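Side-chain contact in protein E (Haemophilus influenzae, PDB 3ZH5), which acts as a multifunctional surface adhesin that binds host epithelial cells and the host proteins vitronectin, laminin and plasminogen: residues T114-Y117 and N118-Q121. Residues are numbered along the deposited sequence; the frame is centred on the assembly and turned at random.
Sequences TTLY and NAAQ. With GOL (glycerol), chain D.
Tyr117 and Gln121, one helical turn apart, meet ring against amide. The tyrosine CG stands anti to its own nitrogen (chi1 -175°), which sends the ring outward and slanting toward the C-terminal end, to the side of Gln121, and CE1 comes to 3.4 Å from the amide carbon CD. The two planes are inclined by 47°, a slanting contact rather than a stack. Gln121 CG lies 3.2 Å from Tyr117 O, and a bend in the glutamine chain at chi2 swings CD and the amide to the ring. NE2 is hydrogen-bonded to the hydroxyl of Tyr78, whose ring also meets that of Tyr117, so the amide is held from outside the turn.

This is the opening of helix 115-128, which packs against strands 16-19 and 25-34 of the antiparallel sheet. Thr114 is its N-cap: OG1 accepts from Tyr117 N at 3.2 Å and is also hydrogen-bonded to Thr111 O, and the carbonyl of Thr114 begins the i to i+4 bonding with Asn118 N. Gln121 N bonds to Tyr117 O at 2.9 Å, three residues further along the same series. Ala119 and Leu116 lie toward the sheet, Ala119 CB meeting Leu116 CD2 at 4.3 Å.

A glycerol, probably from the crystallisation liquor, sits beside Tyr117, its C1 at the ring edge in plane. It spans the turn: O3 donates to Thr114 O, while Asn118 ND2 gives O1 a nearly straight bond of 2.9 Å (168°). The other end of that asparagine amide, OD1, accepts from Val20 N, tying the helix start to the residue that follows strand 16-19.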
ATOM      1  N   THR A 114       9.260  -9.889  -6.174  1.00 39.43           N
ATOM      2  CA  THR A 114       8.546  -9.654  -4.902  1.00 52.36           C
ATOM      3  C   THR A 114       7.478  -8.610  -5.186  1.00 52.55           C
ATOM      4  O   THR A 114       7.579  -7.873  -6.165  1.00 55.13           O
ATOM      5  CB  THR A 114       9.433  -9.107  -3.739  1.00 44.82           C
ATOM      6  OG1 THR A 114       9.752  -7.737  -4.005  1.00 42.73           O
ATOM      7  CG2 THR A 114      10.716  -9.889  -3.568  1.00 46.20           C
ATOM      8  N   THR A 115       6.460  -8.540  -4.334  1.00 55.14           N
ATOM      9  CA  THR A 115       5.294  -7.738  -4.667  1.00 52.62           C
ATOM     10  C   THR A 115       5.675  -6.277  -4.694  1.00 35.93           C
ATOM     11  O   THR A 115       5.245  -5.490  -5.565  1.00 40.72           O
ATOM     12  CB  THR A 115       4.116  -7.923  -3.701  1.00 55.23           C
ATOM     13  OG1 THR A 115       3.680  -9.292  -3.726  1.00 56.88           O
ATOM     14  CG2 THR A 115       2.967  -7.040  -4.120  1.00 54.00           C
ATOM     15  N   LEU A 116       6.480  -5.863  -3.732  1.00 31.99           N
ATOM     16  CA  LEU A 116       6.747  -4.442  -3.659  1.00 30.08           C
ATOM     17  C   LEU A 116       7.770  -4.003  -4.707  1.00 34.28           C
ATOM     18  O   LEU A 116       7.764  -2.838  -5.141  1.00 35.02           O
ATOM     19  CB  LEU A 116       7.137  -4.060  -2.240  1.00 39.48           C
ATOM     20  CG  LEU A 116       5.870  -3.937  -1.389  1.00 39.94           C
ATOM     21  CD1 LEU A 116       6.174  -3.696   0.090  1.00 44.81           C
ATOM     22  CD2 LEU A 116       5.048  -2.809  -1.932  1.00 35.70           C
ATOM     23  N   TYR A 117       8.612  -4.924  -5.154  1.00 33.60           N
ATOM     24  CA  TYR A 117       9.521  -4.601  -6.233  1.00 33.81           C
ATOM     25  C   TYR A 117       8.736  -4.267  -7.493  1.00 34.65           C
ATOM     26  O   TYR A 117       9.104  -3.330  -8.186  1.00 32.43           O
ATOM     27  CB  TYR A 117      10.443  -5.773  -6.493  1.00 35.52           C
ATOM     28  CG  TYR A 117      11.542  -5.548  -7.509  1.00 38.50           C
ATOM     29  CD1 TYR A 117      11.321  -5.776  -8.864  1.00 46.10           C
ATOM     30  CD2 TYR A 117      12.824  -5.188  -7.108  1.00 36.98           C
ATOM     31  CE1 TYR A 117      12.335  -5.615  -9.786  1.00 49.35           C
ATOM     32  CE2 TYR A 117      13.847  -5.018  -8.030  1.00 42.07           C
ATOM     33  CZ  TYR A 117      13.600  -5.231  -9.360  1.00 46.64           C
ATOM     34  OH  TYR A 117      14.613  -5.069 -10.291  1.00 53.69           O
ATOM     35  N   ASN A 118       7.659  -5.021  -7.787  1.00 35.07           N
ATOM     36  CA  ASN A 118       6.787  -4.704  -8.939  1.00 35.84           C
ATOM     37  C   ASN A 118       6.205  -3.320  -8.831  1.00 39.37           C
ATOM     38  O   ASN A 118       6.100  -2.568  -9.838  1.00 37.56           O
ATOM     39  CB  ASN A 118       5.662  -5.780  -9.064  1.00 45.11           C
ATOM     40  CG  ASN A 118       4.729  -5.573 -10.279  1.00 47.73           C
ATOM     41  OD1 ASN A 118       3.497  -5.508 -10.110  1.00 41.19           O
ATOM     42  ND2 ASN A 118       5.299  -5.519 -11.504  1.00 39.72           N
ATOM     43  N   ALA A 119       5.837  -2.942  -7.609  1.00 38.61           N
ATOM     44  CA  ALA A 119       5.324  -1.615  -7.375  1.00 34.95           C
ATOM     45  C   ALA A 119       6.373  -0.583  -7.758  1.00 38.68           C
ATOM     46  O   ALA A 119       6.059   0.376  -8.439  1.00 38.29           O
ATOM     47  CB  ALA A 119       4.898  -1.400  -5.940  1.00 39.35           C
ATOM     48  N   ALA A 120       7.613  -0.794  -7.336  1.00 35.98           N
ATOM     49  CA  ALA A 120       8.677   0.162  -7.601  1.00 28.94           C
ATOM     50  C   ALA A 120       9.008   0.251  -9.108  1.00 34.41           C
ATOM     51  O   ALA A 120       9.226   1.348  -9.637  1.00 32.06           O
ATOM     52  CB  ALA A 120       9.899  -0.170  -6.796  1.00 28.87           C
ATOM     53  N   GLN A 121       9.005  -0.879  -9.802  1.00 33.21           N
ATOM     54  CA  GLN A 121       9.215  -0.844 -11.257  1.00 34.53           C
ATOM     55  C   GLN A 121       8.150  -0.011 -11.922  1.00 38.50           C
ATOM     56  O   GLN A 121       8.436   0.771 -12.843  1.00 41.02           O
ATOM     57  CB  GLN A 121       9.172  -2.269 -11.852  1.00 39.46           C
ATOM     58  CG  GLN A 121      10.204  -3.160 -11.231  1.00 48.59           C
ATOM     59  CD  GLN A 121      11.366  -3.447 -12.162  1.00 62.12           C
ATOM     60  OE1 GLN A 121      11.377  -4.472 -12.867  1.00 49.09           O
ATOM     61  NE2 GLN A 121      12.364  -2.556 -12.158  1.00 64.22           N
TER
HETATM   62  C1  GOL D1160       9.244  -6.468 -11.789  1.00 61.24           C
HETATM   63  O1  GOL D1160       8.083  -5.747 -12.150  1.00 62.49           O
HETATM   64  C2  GOL D1160       8.865  -7.845 -11.271  1.00 56.67           C
HETATM   65  O2  GOL D1160       9.989  -8.535 -10.758  1.00 65.40           O
HETATM   66  C3  GOL D1160       7.835  -7.688 -10.171  1.00 50.46           C
HETATM   67  O3  GOL D1160       8.032  -8.686  -9.192  1.00 49.44           O